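Local coordinates for CADD-like protein of unknown function (Nostoc punctiforme, PDB 3B5O) that is of unknown function but resembles CADD in its all-helical, heme-oxygenase-like architecture and is probably an oxidoreductase, at residues F4-L15 / F204-I215. Numbering follows the deposited sequence. Where two conformers were deposited one is given.
Sequences FNHLTKQLNQLL and FGEFAAGFRAMI
An aromatic cluster of Phe4, Phe204 and Phe207 joins the first helix of this all-helical chain, 2-18, to its last, 204-230. Phe4 turns its edge onto the face of Phe207, the planes at 74°, with Phe4 CZ 3.8 Å from Phe207 CZ. Phe207 is a knob in the hole formed by Phe4, Leu7, Thr8 and Leu11, its ring swung to the far side from its own N (chi1 -177°); Leu11 CD1 touches its ring edge, 3.7 Å from Phe207 CE1. Phe204 lies obliquely to Phe4, and Leu7 CD2 packs 3.8 Å from Phe204 CB. The segment axes cross at only 19° and approach to 11.1 Å, a near-parallel pairing consistent with the helical bundle of the heme-oxygenase clan; contacts therefore recur along both segments. One turn on from Leu7, Leu11 CB sits over the centre of the Phe211 ring in a CH-pi contact, 3.7 Å from its centroid. A serine at Phe211 would probably leave Leu11 CB without its aromatic face and open a gap between the helices. At the margin, Leu14 CD2 lies over the guanidinium face of Arg212, 3.6 Å from Arg212 CZ, while Arg212 NH1 is hydrogen-bonded to Tyr19 OH.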
ATOM      1  N   PHE A   4      -1.421   9.883 -21.966  1.00 24.06           N
ATOM      2  CA  PHE A   4      -1.651   9.313 -20.631  1.00 22.19           C
ATOM      3  C   PHE A   4      -0.636   8.219 -20.313  1.00 21.24           C
ATOM      4  O   PHE A   4      -0.163   8.122 -19.166  1.00 21.58           O
ATOM      5  CB  PHE A   4      -3.093   8.805 -20.498  1.00 23.11           C
ATOM      6  CG  PHE A   4      -3.446   8.355 -19.099  1.00 22.65           C
ATOM      7  CD1 PHE A   4      -3.471   9.256 -18.047  1.00 20.93           C
ATOM      8  CD2 PHE A   4      -3.749   7.036 -18.844  1.00 25.25           C
ATOM      9  CE1 PHE A   4      -3.797   8.822 -16.744  1.00 21.03           C
ATOM     10  CE2 PHE A   4      -4.075   6.618 -17.563  1.00 26.93           C
ATOM     11  CZ  PHE A   4      -4.095   7.523 -16.528  1.00 24.21           C
ATOM     12  N   ASN A   5      -0.281   7.391 -21.297  1.00 22.76           N
ATOM     13  CA  ASN A   5       0.752   6.392 -21.097  1.00 22.85           C
ATOM     14  C   ASN A   5       2.074   7.044 -20.687  1.00 23.40           C
ATOM     15  O   ASN A   5       2.787   6.530 -19.815  1.00 22.96           O
ATOM     16  CB  ASN A   5       0.965   5.540 -22.357  1.00 25.84           C
ATOM     17  CG  ASN A   5      -0.178   4.599 -22.630  1.00 32.48           C
ATOM     18  OD1 ASN A   5      -1.002   4.321 -21.755  1.00 34.95           O
ATOM     19  ND2 ASN A   5      -0.235   4.084 -23.856  1.00 36.27           N
ATOM     20  N   HIS A   6       2.407   8.176 -21.307  1.00 21.51           N
ATOM     21  CA  HIS A   6       3.612   8.898 -20.897  1.00 21.58           C
ATOM     22  C   HIS A   6       3.515   9.344 -19.433  1.00 20.08           C
ATOM     23  O   HIS A   6       4.478   9.245 -18.674  1.00 20.57           O
ATOM     24  CB  HIS A   6       3.885  10.135 -21.782  1.00 22.76           C
ATOM     25  CG  HIS A   6       4.279   9.817 -23.195  1.00 29.46           C
ATOM     26  ND1 HIS A   6       4.894   8.638 -23.559  1.00 30.45           N
ATOM     27  CD2 HIS A   6       4.169  10.552 -24.329  1.00 33.98           C
ATOM     28  CE1 HIS A   6       5.129   8.652 -24.863  1.00 33.95           C
ATOM     29  NE2 HIS A   6       4.699   9.802 -25.352  1.00 36.35           N
ATOM     30  N   LEU A   7       2.356   9.868 -19.049  1.00 19.96           N
ATOM     31  CA  LEU A   7       2.151  10.328 -17.673  1.00 18.49           C
ATOM     32  C   LEU A   7       2.307   9.191 -16.666  1.00 17.83           C
ATOM     33  O   LEU A   7       3.016   9.334 -15.675  1.00 17.37           O
ATOM     34  CB  LEU A   7       0.778  10.982 -17.515  1.00 19.03           C
ATOM     35  CG  LEU A   7       0.448  11.464 -16.103  1.00 17.90           C
ATOM     36  CD1 LEU A   7       1.427  12.528 -15.604  1.00 22.47           C
ATOM     37  CD2 LEU A   7      -0.992  11.986 -16.033  1.00 20.46           C
ATOM     38  N   THR A   8       1.666   8.057 -16.924  1.00 17.86           N
ATOM     39  CA  THR A   8       1.758   6.945 -15.955  1.00 17.99           C
ATOM     40  C   THR A   8       3.179   6.366 -15.885  1.00 19.70           C
ATOM     41  O   THR A   8       3.670   6.026 -14.800  1.00 19.86           O
ATOM     42  CB  THR A   8       0.719   5.852 -16.226  1.00 18.72           C
ATOM     43  OG1 THR A   8       0.899   5.320 -17.553  1.00 20.40           O
ATOM     44  CG2 THR A   8      -0.685   6.413 -16.077  1.00 21.23           C
ATOM     45  N   LYS A   9       3.876   6.276 -17.023  1.00 19.49           N
ATOM     46  CA  LYS A   9       5.267   5.853 -16.994  1.00 19.00           C
ATOM     47  C   LYS A   9       6.090   6.811 -16.157  1.00 17.98           C
ATOM     48  O   LYS A   9       6.900   6.389 -15.340  1.00 18.85           O
ATOM     49  CB  LYS A   9       5.846   5.757 -18.420  1.00 21.42           C
ATOM     50  CG  LYS A   9       7.297   5.294 -18.464  1.00 25.62           C
ATOM     51  CD  LYS A   9       7.497   3.947 -17.784  1.00 30.36           C
ATOM     52  CE  LYS A   9       8.829   3.326 -18.164  1.00 34.00           C
ATOM     53  N   GLN A  10       5.893   8.110 -16.369  1.00 17.88           N
ATOM     54  CA  GLN A  10       6.594   9.125 -15.604  1.00 16.99           C
ATOM     55  C   GLN A  10       6.386   8.975 -14.087  1.00 18.17           C
ATOM     56  O   GLN A  10       7.327   9.068 -13.301  1.00 18.18           O
ATOM     57  CB  GLN A  10       6.140  10.509 -16.058  1.00 18.68           C
ATOM     58  CG  GLN A  10       6.611  11.681 -15.227  1.00 17.82           C
ATOM     59  CD  GLN A  10       8.097  11.893 -15.248  1.00 19.21           C
ATOM     60  OE1 GLN A  10       8.752  11.671 -16.277  1.00 22.64           O
ATOM     61  NE2 GLN A  10       8.649  12.342 -14.124  1.00 20.25           N
ATOM     62  N   LEU A  11       5.129   8.781 -13.697  1.00 17.34           N
ATOM     63  CA  LEU A  11       4.795   8.647 -12.276  1.00 15.80           C
ATOM     64  C   LEU A  11       5.424   7.397 -11.675  1.00 16.67           C
ATOM     65  O   LEU A  11       5.911   7.422 -10.543  1.00 16.64           O
ATOM     66  CB  LEU A  11       3.286   8.665 -12.099  1.00 15.23           C
ATOM     67  CG  LEU A  11       2.628  10.008 -12.456  1.00 15.05           C
ATOM     68  CD1 LEU A  11       1.092   9.879 -12.541  1.00 17.55           C
ATOM     69  CD2 LEU A  11       2.994  11.117 -11.477  1.00 16.83           C
ATOM     70  N   ASN A  12       5.466   6.311 -12.438  1.00 17.23           N
ATOM     71  CA  ASN A  12       6.172   5.111 -11.949  1.00 17.93           C
ATOM     72  C   ASN A  12       7.666   5.338 -11.781  1.00 19.42           C
ATOM     73  O   ASN A  12       8.283   4.843 -10.839  1.00 19.91           O
ATOM     74  CB  ASN A  12       5.934   3.918 -12.866  1.00 18.32           C
ATOM     75  CG  ASN A  12       4.619   3.233 -12.600  1.00 20.04           C
ATOM     76  OD1 ASN A  12       4.512   2.394 -11.691  1.00 22.51           O
ATOM     77  ND2 ASN A  12       3.625   3.547 -13.411  1.00 20.31           N
ATOM     78  N   GLN A  13       8.252   6.081 -12.719  0.50 19.07           N
ATOM     79  CA  GLN A  13       9.672   6.414 -12.661  0.50 20.09           C
ATOM     80  C   GLN A  13       9.996   7.340 -11.498  0.50 19.22           C
ATOM     81  O   GLN A  13      11.004   7.157 -10.814  0.50 19.69           O
ATOM     82  CB  GLN A  13      10.133   7.033 -13.992  0.50 20.45           C
ATOM     83  CG  GLN A  13      10.194   6.028 -15.141  0.50 22.61           C
ATOM     84  CD  GLN A  13      11.228   4.938 -14.900  0.50 27.91           C
ATOM     85  OE1 GLN A  13      12.415   5.123 -15.162  0.50 30.93           O
ATOM     86  NE2 GLN A  13      10.779   3.797 -14.386  0.50 27.19           N
ATOM     87  N   LEU A  14       9.119   8.318 -11.262  1.00 20.34           N
ATOM     88  CA  LEU A  14       9.234   9.236 -10.143  1.00 18.97           C
ATOM     89  C   LEU A  14       9.360   8.441  -8.833  1.00 19.97           C
ATOM     90  O   LEU A  14      10.226   8.684  -7.976  1.00 19.88           O
ATOM     91  CB  LEU A  14       7.971  10.117 -10.085  1.00 19.16           C
ATOM     92  CG  LEU A  14       7.786  10.935  -8.831  1.00 18.35           C
ATOM     93  CD1 LEU A  14       8.900  11.979  -8.714  1.00 20.29           C
ATOM     94  CD2 LEU A  14       6.425  11.557  -8.822  1.00 17.57           C
ATOM     95  N   LEU A  15       8.459   7.482  -8.682  0.50 20.11           N
ATOM     96  CA  LEU A  15       8.434   6.635  -7.513  0.50 20.21           C
ATOM     97  C   LEU A  15       9.750   5.880  -7.363  0.50 20.72           C
ATOM     98  O   LEU A  15      10.329   5.831  -6.277  0.50 21.68           O
ATOM     99  CB  LEU A  15       7.251   5.664  -7.635  0.50 19.98           C
ATOM    100  CG  LEU A  15       7.153   4.581  -6.572  0.50 19.36           C
ATOM    101  CD1 LEU A  15       6.831   5.220  -5.234  0.50 15.63           C
ATOM    102  CD2 LEU A  15       6.105   3.539  -6.965  0.50 19.49           C
ATOM    103  N   PHE A 204      -4.843  15.901 -16.372  1.00 22.56           N
ATOM    104  CA  PHE A 204      -3.616  15.137 -16.090  1.00 22.20           C
ATOM    105  C   PHE A 204      -2.889  15.674 -14.853  1.00 20.59           C
ATOM    106  O   PHE A 204      -2.332  14.914 -14.061  1.00 19.92           O
ATOM    107  CB  PHE A 204      -2.661  15.153 -17.292  1.00 23.25           C
ATOM    108  CG  PHE A 204      -3.032  14.211 -18.414  1.00 23.39           C
ATOM    109  CD1 PHE A 204      -4.273  13.628 -18.531  1.00 24.65           C
ATOM    110  CD2 PHE A 204      -2.114  13.969 -19.420  1.00 28.29           C
ATOM    111  CE1 PHE A 204      -4.573  12.787 -19.593  1.00 27.15           C
ATOM    112  CE2 PHE A 204      -2.425  13.134 -20.489  1.00 28.81           C
ATOM    113  CZ  PHE A 204      -3.648  12.553 -20.572  1.00 27.97           C
ATOM    114  N   GLY A 205      -2.886  16.988 -14.678  1.00 21.48           N
ATOM    115  CA  GLY A 205      -2.216  17.602 -13.550  1.00 20.59           C
ATOM    116  C   GLY A 205      -2.827  17.186 -12.219  1.00 19.42           C
ATOM    117  O   GLY A 205      -2.113  17.019 -11.232  1.00 21.09           O
ATOM    118  N   GLU A 206      -4.147  17.051 -12.202  1.00 19.72           N
ATOM    119  CA  GLU A 206      -4.853  16.644 -10.974  1.00 18.52           C
ATOM    120  C   GLU A 206      -4.577  15.173 -10.670  1.00 15.39           C
ATOM    121  O   GLU A 206      -4.349  14.798  -9.520  1.00 16.03           O
ATOM    122  CB  GLU A 206      -6.364  16.903 -11.081  1.00 21.69           C
ATOM    123  CG  GLU A 206      -6.720  18.362 -10.839  1.00 29.63           C
ATOM    124  CD  GLU A 206      -6.433  18.769  -9.398  1.00 38.80           C
ATOM    125  OE1 GLU A 206      -7.211  18.372  -8.509  1.00 39.92           O
ATOM    126  OE2 GLU A 206      -5.403  19.442  -9.143  1.00 47.50           O
ATOM    127  N   PHE A 207      -4.537  14.350 -11.705  1.00 16.46           N
ATOM    128  CA  PHE A 207      -4.179  12.933 -11.550  1.00 15.28           C
ATOM    129  C   PHE A 207      -2.759  12.824 -10.965  1.00 14.64           C
ATOM    130  O   PHE A 207      -2.510  12.084 -10.006  1.00 13.85           O
ATOM    131  CB  PHE A 207      -4.290  12.227 -12.895  1.00 16.47           C
ATOM    132  CG  PHE A 207      -4.015  10.754 -12.852  1.00 15.17           C
ATOM    133  CD1 PHE A 207      -2.712  10.272 -12.973  1.00 15.61           C
ATOM    134  CD2 PHE A 207      -5.043   9.840 -12.703  1.00 15.07           C
ATOM    135  CE1 PHE A 207      -2.446   8.926 -12.952  1.00 15.55           C
ATOM    136  CE2 PHE A 207      -4.780   8.491 -12.692  1.00 15.98           C
ATOM    137  CZ  PHE A 207      -3.480   8.031 -12.834  1.00 16.57           C
ATOM    138  N   ALA A 208      -1.818  13.582 -11.529  1.00 14.54           N
ATOM    139  CA  ALA A 208      -0.442  13.591 -11.018  1.00 14.61           C
ATOM    140  C   ALA A 208      -0.381  14.082  -9.574  1.00 14.08           C
ATOM    141  O   ALA A 208       0.363  13.538  -8.764  1.00 14.70           O
ATOM    142  CB  ALA A 208       0.472  14.457 -11.928  1.00 16.44           C
ATOM    143  N   ALA A 209      -1.132  15.131  -9.261  1.00 14.26           N
ATOM    144  CA  ALA A 209      -1.162  15.669  -7.911  1.00 13.98           C
ATOM    145  C   ALA A 209      -1.674  14.635  -6.893  1.00 13.61           C
ATOM    146  O   ALA A 209      -1.130  14.517  -5.790  1.00 13.82           O
ATOM    147  CB  ALA A 209      -1.999  16.941  -7.848  1.00 15.11           C
ATOM    148  N   GLY A 210      -2.684  13.873  -7.274  1.00 13.09           N
ATOM    149  CA  GLY A 210      -3.222  12.856  -6.376  1.00 13.35           C
ATOM    150  C   GLY A 210      -2.201  11.760  -6.150  1.00 11.73           C
ATOM    151  O   GLY A 210      -2.033  11.250  -5.038  1.00 12.55           O
ATOM    152  N   PHE A 211      -1.536  11.355  -7.223  1.00 12.99           N
ATOM    153  CA  PHE A 211      -0.496  10.331  -7.133  1.00 12.47           C
ATOM    154  C   PHE A 211       0.613  10.787  -6.192  1.00 12.39           C
ATOM    155  O   PHE A 211       1.053  10.043  -5.307  1.00 12.45           O
ATOM    156  CB  PHE A 211       0.052  10.064  -8.543  1.00 13.42           C
ATOM    157  CG  PHE A 211       1.016   8.928  -8.637  1.00 13.72           C
ATOM    158  CD1 PHE A 211       2.372   9.098  -8.352  1.00 14.64           C
ATOM    159  CD2 PHE A 211       0.590   7.695  -9.087  1.00 14.12           C
ATOM    160  CE1 PHE A 211       3.250   8.015  -8.459  1.00 14.66           C
ATOM    161  CE2 PHE A 211       1.479   6.641  -9.214  1.00 14.59           C
ATOM    162  CZ  PHE A 211       2.805   6.816  -8.911  1.00 14.52           C
ATOM    163  N   ARG A 212       1.106  12.006  -6.425  1.00 12.97           N
ATOM    164  CA  ARG A 212       2.171  12.572  -5.615  1.00 13.19           C
ATOM    165  C   ARG A 212       1.762  12.619  -4.142  1.00 12.50           C
ATOM    166  O   ARG A 212       2.540  12.273  -3.248  1.00 12.79           O
ATOM    167  CB  ARG A 212       2.459  13.995  -6.091  1.00 14.55           C
ATOM    168  CG  ARG A 212       3.449  14.757  -5.249  1.00 16.19           C
ATOM    169  CD  ARG A 212       4.837  14.214  -5.397  1.00 16.08           C
ATOM    170  NE  ARG A 212       5.401  14.658  -6.663  1.00 16.75           N
ATOM    171  CZ  ARG A 212       6.695  14.658  -6.956  1.00 17.29           C
ATOM    172  NH1 ARG A 212       7.600  14.177  -6.106  1.00 17.97           N
ATOM    173  NH2 ARG A 212       7.076  15.140  -8.124  1.00 17.42           N
ATOM    174  N   ALA A 213       0.536  13.076  -3.879  1.00 12.67           N
ATOM    175  CA  ALA A 213       0.087  13.233  -2.502  1.00 11.75           C
ATOM    176  C   ALA A 213       0.058  11.880  -1.798  1.00 12.84           C
ATOM    177  O   ALA A 213       0.418  11.763  -0.623  1.00 12.95           O
ATOM    178  CB  ALA A 213      -1.285  13.891  -2.434  1.00 14.03           C
HETATM  179  N   MSE A 214      -0.371  10.856  -2.514  1.00 11.89           N
HETATM  180  CA  MSE A 214      -0.468   9.526  -1.920  1.00 11.40           C
HETATM  181  C   MSE A 214       0.901   8.952  -1.596  1.00 12.14           C
HETATM  182  O   MSE A 214       1.124   8.431  -0.504  1.00 12.48           O
HETATM  183  CB  MSE A 214      -1.247   8.603  -2.847  1.00 11.92           C
HETATM  184  CG  MSE A 214      -1.469   7.224  -2.307  1.00 12.83           C
HETATM  185 SE   MSE A 214      -2.558   7.213  -0.708  0.75 14.61          SE
HETATM  186  CE  MSE A 214      -3.153   5.428  -0.707  1.00 21.92           C
ATOM    187  N   ILE A 215       1.822   8.992  -2.551  1.00 12.23           N
ATOM    188  CA  ILE A 215       3.162   8.443  -2.300  1.00 12.39           C
ATOM    189  C   ILE A 215       3.888   9.240  -1.225  1.00 12.15           C
ATOM    190  O   ILE A 215       4.622   8.677  -0.423  1.00 12.55           O
ATOM    191  CB  ILE A 215       4.003   8.210  -3.593  1.00 13.21           C
ATOM    192  CG1 ILE A 215       4.366   9.530  -4.290  1.00 13.69           C
ATOM    193  CG2 ILE A 215       3.280   7.213  -4.509  1.00 15.47           C
ATOM    194  CD1 ILE A 215       5.302   9.331  -5.493  1.00 15.26           C
TER